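Local coordinates for protein tyrosine--tRNA ligase (Pyrococcus horikoshii, PDB 2CYC) that catalyses the ATP-dependent attachment of L-tyrosine to its cognate tRNA, by way of a tyrosyl-adenylate intermediate, and works as a homodimer, at residues A[71-74]-A[75-78]; A[120-123]-A[124-128]; A[129-132]-A[133-136]; A[141-144]-A[145-149]; A[161-164]-A[165-169]. All blocks are in the same frame, centred on the assembly; numbering follows the deposited sequence.

Contact 1: A[71-74]-A[75-78]; sequences FLAD and WHSW. With TYR (tyrosine), chain C.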
loop_
_atom_site.group_PDB
_atom_site.type_symbol
_atom_site.label_atom_id
_atom_site.label_comp_id
_atom_site.label_asym_id
_atom_site.label_seq_id
_atom_site.Cartn_x
_atom_site.Cartn_y
_atom_site.Cartn_z
ATOM N N PHE A 71 3.984 11.835 17.485
ATOM C CA PHE A 71 3.761 10.552 16.823
ATOM C C PHE A 71 5.118 9.936 16.452
ATOM O O PHE A 71 5.854 10.492 15.626
ATOM C CB PHE A 71 2.922 10.816 15.564
ATOM C CG PHE A 71 2.430 9.580 14.856
ATOM C CD1 PHE A 71 1.371 8.833 15.376
ATOM C CD2 PHE A 71 2.960 9.220 13.613
ATOM C CE1 PHE A 71 0.839 7.751 14.668
ATOM C CE2 PHE A 71 2.438 8.136 12.892
ATOM C CZ PHE A 71 1.370 7.402 13.425
ATOM N N LEU A 72 5.440 8.796 17.070
ATOM C CA LEU A 72 6.703 8.093 16.832
ATOM C C LEU A 72 6.442 7.097 15.695
ATOM O O LEU A 72 5.842 6.033 15.900
ATOM C CB LEU A 72 7.133 7.375 18.118
ATOM C CG LEU A 72 7.084 8.257 19.377
ATOM C CD1 LEU A 72 7.088 7.405 20.650
ATOM C CD2 LEU A 72 8.258 9.220 19.372
ATOM N N ALA A 73 6.893 7.460 14.498
ATOM C CA ALA A 73 6.652 6.658 13.292
ATOM C C ALA A 73 7.548 5.435 13.134
ATOM O O ALA A 73 8.432 5.426 12.267
ATOM C CB ALA A 73 6.773 7.565 12.060
ATOM N N ASP A 74 7.294 4.390 13.934
ATOM C CA ASP A 74 8.132 3.194 13.886
ATOM C C ASP A 74 8.101 2.380 12.590
ATOM O O ASP A 74 9.156 2.186 11.981
ATOM C CB ASP A 74 7.897 2.289 15.128
ATOM C CG ASP A 74 6.432 1.899 15.350
ATOM O OD1 ASP A 74 5.522 2.406 14.652
ATOM O OD2 ASP A 74 6.198 1.071 16.260
ATOM N N TRP A 75 6.928 1.915 12.154
ATOM C CA TRP A 75 6.866 1.141 10.908
ATOM C C TRP A 75 7.371 1.990 9.750
ATOM O O TRP A 75 8.021 1.478 8.832
ATOM C CB TRP A 75 5.436 0.675 10.592
ATOM C CG TRP A 75 4.947 -0.450 11.443
ATOM C CD1 TRP A 75 5.407 -0.804 12.687
ATOM C CD2 TRP A 75 3.833 -1.311 11.169
ATOM N NE1 TRP A 75 4.640 -1.826 13.201
ATOM C CE2 TRP A 75 3.668 -2.157 12.294
ATOM C CE3 TRP A 75 2.951 -1.446 10.084
ATOM C CZ2 TRP A 75 2.655 -3.127 12.367
ATOM C CZ3 TRP A 75 1.939 -2.412 10.155
ATOM C CH2 TRP A 75 1.803 -3.240 11.292
ATOM N N HIS A 76 7.075 3.287 9.793
ATOM C CA HIS A 76 7.512 4.198 8.736
ATOM C C HIS A 76 9.038 4.187 8.654
ATOM O O HIS A 76 9.603 4.131 7.568
ATOM C CB HIS A 76 7.043 5.639 9.005
ATOM C CG HIS A 76 5.570 5.773 9.238
ATOM N ND1 HIS A 76 4.950 5.299 10.375
ATOM C CD2 HIS A 76 4.604 6.377 8.503
ATOM C CE1 HIS A 76 3.665 5.611 10.334
ATOM N NE2 HIS A 76 3.429 6.265 9.208
ATOM N N SER A 77 9.694 4.253 9.809
ATOM C CA SER A 77 11.155 4.251 9.872
ATOM C C SER A 77 11.708 2.911 9.402
ATOM O O SER A 77 12.770 2.848 8.787
ATOM C CB SER A 77 11.626 4.533 11.304
ATOM O OG SER A 77 11.145 5.783 11.758
ATOM N N TRP A 78 10.983 1.843 9.718
ATOM C CA TRP A 78 11.361 0.492 9.316
ATOM C C TRP A 78 11.324 0.435 7.781
ATOM O O TRP A 78 12.253 -0.055 7.132
ATOM C CB TRP A 78 10.370 -0.495 9.946
ATOM C CG TRP A 78 10.275 -1.858 9.307
ATOM C CD1 TRP A 78 11.310 -2.656 8.893
ATOM C CD2 TRP A 78 9.070 -2.594 9.049
ATOM N NE1 TRP A 78 10.819 -3.846 8.394
ATOM C CE2 TRP A 78 9.449 -3.834 8.476
ATOM C CE3 TRP A 78 7.700 -2.325 9.249
ATOM C CZ2 TRP A 78 8.508 -4.809 8.094
ATOM C CZ3 TRP A 78 6.763 -3.291 8.874
ATOM C CH2 TRP A 78 7.175 -4.524 8.298
HETATM N N TYR C . 7.787 11.738 7.134
HETATM C CA TYR C . 8.174 12.320 8.455
HETATM C C TYR C . 9.672 12.619 8.488
HETATM O O TYR C . 10.379 12.203 7.545
HETATM C CB TYR C . 7.809 11.348 9.588
HETATM C CG TYR C . 6.318 11.111 9.727
HETATM C CD1 TYR C . 5.448 12.161 10.019
HETATM C CD2 TYR C . 5.775 9.833 9.566
HETATM C CE1 TYR C . 4.064 11.945 10.143
HETATM C CE2 TYR C . 4.406 9.605 9.697
HETATM C CZ TYR C . 3.555 10.661 9.980
HETATM O OH TYR C . 2.195 10.427 10.095
HETATM O OXT TYR C . 10.120 13.260 9.458
#

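Contact 2: A[120-123]-A[124-128]; sequences LASE and ILEKG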
loop_
_atom_site.group_PDB
_atom_site.type_symbol
_atom_site.label_atom_id
_atom_site.label_comp_id
_atom_site.label_asym_id
_atom_site.label_seq_id
_atom_site.Cartn_x
_atom_site.Cartn_y
_atom_site.Cartn_z
ATOM N N LEU A 120 2.995 5.651 19.782
ATOM C CA LEU A 120 3.885 4.842 18.957
ATOM C C LEU A 120 3.007 4.476 17.754
ATOM O O LEU A 120 1.927 3.918 17.938
ATOM C CB LEU A 120 4.305 3.579 19.718
ATOM C CG LEU A 120 5.380 2.702 19.063
ATOM C CD1 LEU A 120 6.632 3.536 18.803
ATOM C CD2 LEU A 120 5.705 1.510 19.964
ATOM N N ALA A 121 3.451 4.780 16.534
ATOM C CA ALA A 121 2.633 4.502 15.339
ATOM C C ALA A 121 1.994 3.120 15.313
ATOM O O ALA A 121 0.813 2.986 14.982
ATOM C CB ALA A 121 3.456 4.709 14.050
ATOM N N SER A 122 2.761 2.093 15.655
ATOM C CA SER A 122 2.222 0.738 15.630
ATOM C C SER A 122 0.938 0.574 16.454
ATOM O O SER A 122 0.173 -0.364 16.224
ATOM C CB SER A 122 3.296 -0.268 16.079
ATOM O OG SER A 122 3.897 0.123 17.296
ATOM N N GLU A 123 0.694 1.487 17.395
ATOM C CA GLU A 123 -0.521 1.431 18.201
ATOM C C GLU A 123 -1.727 1.518 17.262
ATOM O O GLU A 123 -2.752 0.876 17.501
ATOM C CB GLU A 123 -0.581 2.595 19.207
ATOM C CG GLU A 123 0.560 2.648 20.235
ATOM C CD GLU A 123 0.470 3.868 21.167
ATOM O OE1 GLU A 123 1.499 4.242 21.783
ATOM O OE2 GLU A 123 -0.635 4.446 21.286
ATOM N N ILE A 124 -1.622 2.318 16.199
ATOM C CA ILE A 124 -2.741 2.404 15.266
ATOM C C ILE A 124 -2.518 1.524 14.038
ATOM O O ILE A 124 -3.478 1.012 13.471
ATOM C CB ILE A 124 -3.034 3.868 14.795
ATOM C CG1 ILE A 124 -1.886 4.407 13.936
ATOM C CG2 ILE A 124 -3.259 4.773 16.010
ATOM C CD1 ILE A 124 -2.167 5.802 13.339
ATOM N N LEU A 125 -1.267 1.327 13.627
ATOM C CA LEU A 125 -0.998 0.505 12.436
ATOM C C LEU A 125 -1.373 -0.970 12.630
ATOM O O LEU A 125 -1.604 -1.698 11.663
ATOM C CB LEU A 125 0.475 0.626 12.016
ATOM C CG LEU A 125 1.023 2.055 11.920
ATOM C CD1 LEU A 125 2.513 2.027 11.541
ATOM C CD2 LEU A 125 0.222 2.843 10.894
ATOM N N GLU A 126 -1.440 -1.401 13.884
ATOM C CA GLU A 126 -1.818 -2.775 14.206
ATOM C C GLU A 126 -3.331 -2.957 14.093
ATOM O O GLU A 126 -3.875 -3.992 14.464
ATOM C CB GLU A 126 -1.330 -3.142 15.620
ATOM C CG GLU A 126 0.135 -3.579 15.635
ATOM C CD GLU A 126 0.774 -3.547 17.014
ATOM O OE1 GLU A 126 0.036 -3.589 18.026
ATOM O OE2 GLU A 126 2.024 -3.489 17.075
ATOM N N LYS A 127 -4.012 -1.949 13.563
ATOM C CA LYS A 127 -5.457 -2.027 13.398
ATOM C C LYS A 127 -5.844 -2.071 11.922
ATOM O O LYS A 127 -5.483 -1.183 11.154
ATOM C CB LYS A 127 -6.117 -0.834 14.087
ATOM C CG LYS A 127 -5.951 -0.864 15.591
ATOM C CD LYS A 127 -6.620 0.321 16.250
ATOM C CE LYS A 127 -6.888 0.031 17.716
ATOM N NZ LYS A 127 -5.672 -0.475 18.421
ATOM N N GLY A 128 -6.576 -3.110 11.531
ATOM C CA GLY A 128 -6.992 -3.246 10.147
ATOM C C GLY A 128 -7.875 -2.123 9.618
ATOM O O GLY A 128 -7.836 -1.825 8.425
HETATM O O HOH W 1 3.495 -1.373 19.238
#

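Contact 3: A[129-132]-A[133-136]; sequences DYWQ and TVID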
loop_
_atom_site.group_PDB
_atom_site.type_symbol
_atom_site.label_atom_id
_atom_site.label_comp_id
_atom_site.label_asym_id
_atom_site.label_seq_id
_atom_site.Cartn_x
_atom_site.Cartn_y
_atom_site.Cartn_z
ATOM N N ASP A 129 -8.676 -1.500 10.483
ATOM C CA ASP A 129 -9.557 -0.423 10.033
ATOM C C ASP A 129 -8.731 0.813 9.656
ATOM O O ASP A 129 -9.177 1.667 8.888
ATOM C CB ASP A 129 -10.619 -0.106 11.101
ATOM C CG ASP A 129 -10.026 0.401 12.393
ATOM O OD1 ASP A 129 -8.845 0.116 12.672
ATOM O OD2 ASP A 129 -10.759 1.077 13.148
ATOM N N TYR A 130 -7.515 0.888 10.190
ATOM C CA TYR A 130 -6.600 1.965 9.850
ATOM C C TYR A 130 -6.196 1.731 8.386
ATOM O O TYR A 130 -6.198 2.652 7.557
ATOM C CB TYR A 130 -5.349 1.899 10.723
ATOM C CG TYR A 130 -4.175 2.672 10.150
ATOM C CD1 TYR A 130 -4.001 4.031 10.427
ATOM C CD2 TYR A 130 -3.250 2.048 9.303
ATOM C CE1 TYR A 130 -2.940 4.751 9.879
ATOM C CE2 TYR A 130 -2.191 2.760 8.751
ATOM C CZ TYR A 130 -2.041 4.108 9.044
ATOM O OH TYR A 130 -0.977 4.803 8.512
ATOM N N TRP A 131 -5.858 0.486 8.069
ATOM C CA TRP A 131 -5.441 0.145 6.710
ATOM C C TRP A 131 -6.565 0.262 5.692
ATOM O O TRP A 131 -6.324 0.507 4.498
ATOM C CB TRP A 131 -4.801 -1.247 6.694
ATOM C CG TRP A 131 -3.469 -1.206 7.396
ATOM C CD1 TRP A 131 -3.224 -1.445 8.724
ATOM C CD2 TRP A 131 -2.241 -0.721 6.847
ATOM N NE1 TRP A 131 -1.918 -1.125 9.033
ATOM C CE2 TRP A 131 -1.295 -0.678 7.898
ATOM C CE3 TRP A 131 -1.849 -0.312 5.571
ATOM C CZ2 TRP A 131 0.020 -0.239 7.704
ATOM C CZ3 TRP A 131 -0.537 0.126 5.380
ATOM C CH2 TRP A 131 0.377 0.157 6.440
ATOM N N GLN A 132 -7.801 0.113 6.154
ATOM C CA GLN A 132 -8.918 0.253 5.241
ATOM C C GLN A 132 -8.920 1.716 4.790
ATOM O O GLN A 132 -9.252 2.034 3.648
ATOM C CB GLN A 132 -10.225 -0.097 5.935
ATOM C CG GLN A 132 -11.459 0.094 5.047
ATOM C CD GLN A 132 -12.722 -0.469 5.669
ATOM O OE1 GLN A 132 -12.949 -0.333 6.872
ATOM N NE2 GLN A 132 -13.559 -1.096 4.848
ATOM N N THR A 133 -8.526 2.603 5.694
ATOM C CA THR A 133 -8.466 4.023 5.376
ATOM C C THR A 133 -7.231 4.324 4.516
ATOM O O THR A 133 -7.252 5.240 3.699
ATOM C CB THR A 133 -8.531 4.867 6.675
ATOM O OG1 THR A 133 -9.912 5.039 7.024
ATOM C CG2 THR A 133 -7.872 6.235 6.509
ATOM N N VAL A 134 -6.164 3.549 4.671
ATOM C CA VAL A 134 -5.000 3.756 3.810
ATOM C C VAL A 134 -5.490 3.478 2.376
ATOM O O VAL A 134 -5.165 4.212 1.436
ATOM C CB VAL A 134 -3.839 2.780 4.132
ATOM C CG1 VAL A 134 -2.832 2.791 2.985
ATOM C CG2 VAL A 134 -3.134 3.194 5.444
ATOM N N ILE A 135 -6.286 2.418 2.226
ATOM C CA ILE A 135 -6.836 2.044 0.923
ATOM C C ILE A 135 -7.789 3.130 0.407
ATOM O O ILE A 135 -7.699 3.553 -0.743
ATOM C CB ILE A 135 -7.642 0.721 0.990
ATOM C CG1 ILE A 135 -6.732 -0.442 1.391
ATOM C CG2 ILE A 135 -8.296 0.439 -0.363
ATOM C CD1 ILE A 135 -5.585 -0.662 0.450
ATOM N N ASP A 136 -8.707 3.561 1.267
ATOM C CA ASP A 136 -9.691 4.580 0.909
ATOM C C ASP A 136 -9.010 5.827 0.349
ATOM O O ASP A 136 -9.431 6.387 -0.667
ATOM C CB ASP A 136 -10.525 4.942 2.141
ATOM C CG ASP A 136 -11.683 5.866 1.812
ATOM O OD1 ASP A 136 -12.233 5.760 0.692
ATOM O OD2 ASP A 136 -12.052 6.682 2.684
#

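Contact 4: A[141-144]-A[145-149]; sequences VTLS and RVMRS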
loop_
_atom_site.group_PDB
_atom_site.type_symbol
_atom_site.label_atom_id
_atom_site.label_comp_id
_atom_site.label_asym_id
_atom_site.label_seq_id
_atom_site.Cartn_x
_atom_site.Cartn_y
_atom_site.Cartn_z
ATOM N N VAL A 141 -5.795 9.060 -4.926
ATOM C CA VAL A 141 -4.486 9.605 -5.238
ATOM C C VAL A 141 -3.844 8.752 -6.331
ATOM O O VAL A 141 -3.868 7.525 -6.265
ATOM C CB VAL A 141 -3.563 9.584 -3.992
ATOM C CG1 VAL A 141 -2.245 10.277 -4.311
ATOM C CG2 VAL A 141 -4.254 10.250 -2.811
ATOM N N THR A 142 -3.267 9.399 -7.333
ATOM C CA THR A 142 -2.637 8.659 -8.413
ATOM C C THR A 142 -1.252 8.183 -8.028
ATOM O O THR A 142 -0.601 8.747 -7.145
ATOM C CB THR A 142 -2.490 9.515 -9.673
ATOM O OG1 THR A 142 -1.602 10.605 -9.400
ATOM C CG2 THR A 142 -3.854 10.053 -10.118
ATOM N N LEU A 143 -0.807 7.133 -8.703
ATOM C CA LEU A 143 0.516 6.584 -8.479
ATOM C C LEU A 143 1.541 7.689 -8.713
ATOM O O LEU A 143 2.465 7.877 -7.920
ATOM C CB LEU A 143 0.768 5.428 -9.455
ATOM C CG LEU A 143 2.198 4.902 -9.560
ATOM C CD1 LEU A 143 2.687 4.445 -8.185
ATOM C CD2 LEU A 143 2.240 3.754 -10.561
ATOM N N SER A 144 1.366 8.427 -9.805
ATOM C CA SER A 144 2.289 9.505 -10.152
ATOM C C SER A 144 2.381 10.527 -9.024
ATOM O O SER A 144 3.459 11.030 -8.719
ATOM C CB SER A 144 1.837 10.197 -11.447
ATOM O OG SER A 144 0.615 10.884 -11.258
ATOM N N ARG A 145 1.244 10.830 -8.410
ATOM C CA ARG A 145 1.204 11.783 -7.313
ATOM C C ARG A 145 1.999 11.227 -6.120
ATOM O O ARG A 145 2.794 11.933 -5.512
ATOM C CB ARG A 145 -0.255 12.052 -6.923
ATOM C CG ARG A 145 -0.442 13.156 -5.912
ATOM C CD ARG A 145 0.179 14.464 -6.389
ATOM N NE ARG A 145 0.027 15.547 -5.415
ATOM C CZ ARG A 145 -1.107 16.205 -5.181
ATOM N NH1 ARG A 145 -2.216 15.902 -5.855
ATOM N NH2 ARG A 145 -1.133 17.168 -4.269
ATOM N N VAL A 146 1.800 9.953 -5.802
ATOM C CA VAL A 146 2.524 9.352 -4.690
ATOM C C VAL A 146 4.022 9.370 -4.982
ATOM O O VAL A 146 4.830 9.672 -4.105
ATOM C CB VAL A 146 2.100 7.884 -4.447
ATOM C CG1 VAL A 146 2.943 7.286 -3.310
ATOM C CG2 VAL A 146 0.605 7.817 -4.119
ATOM N N MET A 147 4.391 9.039 -6.217
ATOM C CA MET A 147 5.796 9.022 -6.611
ATOM C C MET A 147 6.429 10.385 -6.367
ATOM O O MET A 147 7.574 10.473 -5.936
ATOM C CB MET A 147 5.928 8.647 -8.088
ATOM C CG MET A 147 5.628 7.192 -8.377
ATOM S SD MET A 147 5.562 6.839 -10.153
ATOM C CE MET A 147 7.289 6.895 -10.565
ATOM N N ARG A 148 5.666 11.443 -6.634
ATOM C CA ARG A 148 6.149 12.809 -6.450
ATOM C C ARG A 148 6.244 13.225 -4.989
ATOM O O ARG A 148 6.930 14.189 -4.667
ATOM C CB ARG A 148 5.236 13.810 -7.176
ATOM C CG ARG A 148 5.401 13.850 -8.696
ATOM C CD ARG A 148 4.698 15.071 -9.304
ATOM N NE ARG A 148 3.240 14.945 -9.334
ATOM C CZ ARG A 148 2.572 14.171 -10.189
ATOM N NH1 ARG A 148 3.231 13.454 -11.091
ATOM N NH2 ARG A 148 1.244 14.109 -10.143
ATOM N N SER A 149 5.567 12.500 -4.103
ATOM C CA SER A 149 5.564 12.861 -2.685
ATOM C C SER A 149 6.628 12.116 -1.882
ATOM O O SER A 149 6.736 12.275 -0.667
ATOM C CB SER A 149 4.182 12.578 -2.094
ATOM O OG SER A 149 4.014 11.187 -1.859
HETATM O O HOH W 2 -1.479 12.940 -11.076
#

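Contact 5: A[161-164]-A[165-169]; sequences IDFA and KLIYP. With TYR (tyrosine), chain C.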
loop_
_atom_site.group_PDB
_atom_site.type_symbol
_atom_site.label_atom_id
_atom_site.label_comp_id
_atom_site.label_asym_id
_atom_site.label_seq_id
_atom_site.Cartn_x
_atom_site.Cartn_y
_atom_site.Cartn_z
ATOM N N ILE A 161 13.441 1.302 -6.613
ATOM C CA ILE A 161 12.917 1.545 -5.276
ATOM C C ILE A 161 11.901 0.455 -4.917
ATOM O O ILE A 161 11.117 0.027 -5.767
ATOM C CB ILE A 161 12.264 2.940 -5.192
ATOM C CG1 ILE A 161 12.026 3.314 -3.730
ATOM C CG2 ILE A 161 10.967 2.965 -5.992
ATOM C CD1 ILE A 161 11.523 4.732 -3.556
ATOM N N ASP A 162 11.930 -0.010 -3.668
ATOM C CA ASP A 162 10.998 -1.049 -3.237
ATOM C C ASP A 162 9.596 -0.462 -3.087
ATOM O O ASP A 162 9.429 0.732 -2.818
ATOM C CB ASP A 162 11.457 -1.688 -1.920
ATOM C CG ASP A 162 11.590 -0.684 -0.792
ATOM O OD1 ASP A 162 12.636 0.000 -0.709
ATOM O OD2 ASP A 162 10.641 -0.578 0.010
ATOM N N PHE A 163 8.584 -1.307 -3.249
ATOM C CA PHE A 163 7.218 -0.829 -3.184
ATOM C C PHE A 163 6.763 -0.271 -1.843
ATOM O O PHE A 163 5.947 0.655 -1.807
ATOM C CB PHE A 163 6.243 -1.921 -3.643
ATOM C CG PHE A 163 4.826 -1.426 -3.792
ATOM C CD1 PHE A 163 3.841 -1.814 -2.894
ATOM C CD2 PHE A 163 4.499 -0.519 -4.798
ATOM C CE1 PHE A 163 2.542 -1.300 -2.989
ATOM C CE2 PHE A 163 3.205 0.005 -4.906
ATOM C CZ PHE A 163 2.222 -0.388 -3.995
ATOM N N ALA A 164 7.285 -0.816 -0.748
ATOM C CA ALA A 164 6.890 -0.365 0.584
ATOM C C ALA A 164 7.093 1.131 0.777
ATOM O O ALA A 164 6.303 1.773 1.469
ATOM C CB ALA A 164 7.658 -1.141 1.671
ATOM N N LYS A 165 8.144 1.683 0.167
ATOM C CA LYS A 165 8.431 3.111 0.299
ATOM C C LYS A 165 7.362 3.988 -0.322
ATOM O O LYS A 165 7.173 5.129 0.103
ATOM C CB LYS A 165 9.803 3.450 -0.289
ATOM C CG LYS A 165 10.950 2.924 0.573
ATOM C CD LYS A 165 12.323 3.317 0.032
ATOM C CE LYS A 165 13.411 2.993 1.044
ATOM N NZ LYS A 165 13.353 1.571 1.480
ATOM N N LEU A 166 6.664 3.454 -1.321
ATOM C CA LEU A 166 5.575 4.185 -1.974
ATOM C C LEU A 166 4.330 4.139 -1.077
ATOM O O LEU A 166 3.459 5.000 -1.164
ATOM C CB LEU A 166 5.248 3.567 -3.340
ATOM C CG LEU A 166 6.097 4.001 -4.544
ATOM C CD1 LEU A 166 5.851 5.471 -4.813
ATOM C CD2 LEU A 166 7.573 3.754 -4.282
ATOM N N ILE A 167 4.239 3.127 -0.220
ATOM C CA ILE A 167 3.090 3.038 0.681
ATOM C C ILE A 167 3.219 4.093 1.793
ATOM O O ILE A 167 2.230 4.683 2.235
ATOM C CB ILE A 167 2.992 1.624 1.305
ATOM C CG1 ILE A 167 2.785 0.587 0.191
ATOM C CG2 ILE A 167 1.844 1.571 2.329
ATOM C CD1 ILE A 167 2.831 -0.847 0.677
ATOM N N TYR A 168 4.452 4.335 2.226
ATOM C CA TYR A 168 4.764 5.306 3.284
ATOM C C TYR A 168 3.979 6.639 3.216
ATOM O O TYR A 168 3.361 7.060 4.196
ATOM C CB TYR A 168 6.287 5.564 3.267
ATOM C CG TYR A 168 6.860 6.507 4.321
ATOM C CD1 TYR A 168 7.946 6.115 5.098
ATOM C CD2 TYR A 168 6.386 7.813 4.474
ATOM C CE1 TYR A 168 8.556 6.987 5.994
ATOM C CE2 TYR A 168 6.992 8.699 5.371
ATOM C CZ TYR A 168 8.077 8.275 6.127
ATOM O OH TYR A 168 8.688 9.131 7.021
ATOM N N PRO A 169 3.975 7.313 2.063
ATOM C CA PRO A 169 3.229 8.581 2.033
ATOM C C PRO A 169 1.722 8.428 2.280
ATOM O O PRO A 169 1.085 9.308 2.856
ATOM C CB PRO A 169 3.542 9.136 0.640
ATOM C CG PRO A 169 4.889 8.495 0.305
ATOM C CD PRO A 169 4.669 7.083 0.786
HETATM N N TYR C . 7.787 11.738 7.134
HETATM C CA TYR C . 8.174 12.320 8.455
HETATM C C TYR C . 9.672 12.619 8.488
HETATM O O TYR C . 10.379 12.203 7.545
HETATM C CB TYR C . 7.809 11.348 9.588
HETATM C CG TYR C . 6.318 11.111 9.727
HETATM C CD1 TYR C . 5.448 12.161 10.019
HETATM C CD2 TYR C . 5.775 9.833 9.566
HETATM C CE1 TYR C . 4.064 11.945 10.143
HETATM C CE2 TYR C . 4.406 9.605 9.697
HETATM C CZ TYR C . 3.555 10.661 9.980
HETATM O OH TYR C . 2.195 10.427 10.095
HETATM O OXT TYR C . 10.120 13.260 9.458
#

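Contact 1: A[71-74]-A[75-78]
His-76 folds back over the turn that Ala-73 makes, and here the packing is tight: Ala-73 CB lies 3.4 Å from His-76 ND1, a buried nitrogen with no polar partner in the model. With CG beside its own backbone N (chi1 -54°), the imidazole lies against Ala-73 CB, and the bound tyrosine touches both: its CE2 sits over one imidazole face, 3.4 Å from His-76 CD2. Phe-71 CE2 approaches His-76 CE1 at 3.8 Å, the two side chains crossing at about a right angle. The segment is the strand-to-helix turn that leaves parallel strand 69-72 of the nucleotide-binding fold of class I synthetases. Ala-73 centres an inverse gamma turn and is the N-cap of helix 74-79. Its O is gripped from opposite faces of the carbonyl plane by Ser-77 OG (2.8 Å) and Ser-77 N (3.0 Å), while Ser-77 OG also bonds to Ile-42 N. Looser is the Trp-78 side chain: beyond the backbone bond of Trp-78 N to Asp-74 O, its CB alone comes near, and the indole leads away to Ile-135 of the second subunit.

Contact 2: A[120-123]-A[124-128]
Ala-121 and Leu-125 meet one turn apart where the chain passes from parallel strand 117-120 of the class I synthetase core into the short helix 122-125. Backbone hydrogen bonds define this single turn. Ala-121 O accepts from two donors, Ile-124 N at 2.8 Å, well above the carbonyl plane, and Leu-125 N at 3.0 Å, more nearly straight with an N-H...O angle of 166°. Glu-126 N then bonds to Ser-122 O, after which the chain leaves the helix.

Apolar contacts face the protein interior. Leu-125 CD1 rests on Ala-121 CB at 3.8 Å, and Leu-125 reaches on to Trp-75 and Met-171. Ile-124 holds CG1 between its backbone N and carbonyl carbon (chi1 67°), which brings that carbon against Ala-121 O, while the side chain packs on Phe-71 and Asp-175 at the tyrosine site.

Among the polar side chains, Glu-123, Glu-126 and Lys-127 are exposed, while Ser-122 is buried. Glu-123 turns back to the strand end, its OE1 receiving Leu-120 N at 2.9 Å from above the carboxylate plane. Lys-127 bends at its last torsion and gives Glu-123 O a weak bond from NZ. Ser-122 OG, already bonded to Asp-74 OD2, also accepts from a water 2.5 Å away; this water makes a second, weak bond to Glu-126 OE2 at 3.4 Å.

Contact 3: A[129-132]-A[133-136]
The rings of Tyr-130 and Trp-131 both meet the CG2 methyl of Val-134 obliquely, Tyr-130 CE2 at 3.5 Å and Trp-131 CE3 at 3.7 Å. They also meet each other: Tyr-130 CE2 stands over the centre of one indole face, while Trp-131 CD1 lies in plane at the phenol edge. Trp-131 stacks, too, on Trp-131 of the second subunit. With CG1 anti to the backbone N (chi1 165°), Val-134 turns CG2 to the rings and fills the angle between them. The phenol hydroxyl bonds to Asp-175 OD1 and Met-171 O, so Tyr-130 is a second-shell partner of a residue that binds L-tyrosine. A phenylalanine here would probably leave Asp-175 OD1 without this bond and its carboxylate freer to turn. Ordinary helical bonds carry the backbone, among them Ile-135 N to Trp-131 O at 3.0 Å and Asp-136 N to Gln-132 O at 2.9 Å. The arrangement is that of an interface helix, 128-138, with one side toward the tyrosine site and another on the dimer partner.

Contact 4: A[141-144]-A[145-149]
Val-141 CG1 supplies the apolar lead-in to helix 143-148, lying 3.7 Å from Arg-145 CB and 3.8 Å from Val-146 CG2. In the next pair, one turn apart, Leu-143 and Met-147 meet at an angle, Leu-143 CG being 3.9 Å from Met-147 SD.

Backbone bonds wind the helix: Val-146 N reaches Thr-142 O in the carbonyl plane at 3.0 Å, and Met-147 N meets Leu-143 O at 2.8 Å, nearly in line with the carbonyl bond. Where the helix closes, Val-146 O accepts from both Ser-149 N and Ser-149 OG.

Of the polar side chains, Arg-148 is exposed; bent at chi3 (-74°), it folds its guanidinium back so that one face lies above Ser-144 O, with a water in plane at its edge. This water is hydrogen-bonded to Thr-142 OG1 at 2.9 Å and accepts a weak bond from Arg-148 NH2, tying the start of the helix to its last turn. Arg-145, bent at chi2, leads off separately to a salt bridge with Glu-199 on helix 191-200.

Thr-142 occupies the N-cap position of a short helix wedged between helices 164-178 and 191-200, at the dimer interface, where Leu-143 packs on Met-157 and Val-146 on Phe-163 of the second subunit.

Contact 5: A[161-164]-A[165-169]
Lys-165 lays its aliphatic chain along a hollow between Ile-161 and Asp-162. Ile-161 CG1 lies 3.8 Å from Lys-165 CD, and the carboxylate of Asp-162 crosses the chain at about a right angle. A bend at chi4 (54°) brings Lys-165 NZ to the syn lone pair of Asp-162 OD1, a salt bridge of 2.8 Å; the ammonium also pairs with Asp-81. A methionine in its place would probably leave both carboxylates without their countercharge. The other Asp-162 oxygen, OD2, makes a weak capping bond to Lys-165 N at 3.4 Å.

Further round the turn, Ile-161 CG2 abuts Leu-166 CD2 at 3.9 Å. Phe-163, its ring swung opposite the backbone N (chi1 -172°), receives the tip of Ile-167 obliquely, Phe-163 CE1 to Ile-167 CD1 3.7 Å, and meets Phe-163 of the second subunit. Tyr-168 points the other way: its OH accepts from the amino N of the bound tyrosine at 2.8 Å, that nitrogen lying in the plane of the phenol ring, and is also hydrogen-bonded to Glu-41.

The entry to helix 164-178 thus packs Leu-166 against helix 143-148 and sets Tyr-168 edge-to-face with His-76 of helix 74-79.

In the fold
Contacts 1 and 5 both touch the bound tyrosine, with centres about 13 Å apart, and meet where His-76 O lies 3.4 Å from Tyr-168 CE1. Contact 2 begins at the end of the strand next to that of contact 1, Ala-121 N bonding to Leu-72 O at 2.8 Å, and hands on to contact 3 through Trp-131 NE1, which is 2.7 Å from Leu-125 O. Trp-75 CZ3 and Trp-131 CZ2, 3.8 Å apart, close the circuit between contacts 1 and 3. Contact 4 stands farther from the pocket: Val-146 is about 12 Å from the ligand at the side chain, but its CG1 lies 3.2 Å from Leu-166 O of contact 5. All five contacts touch the second subunit.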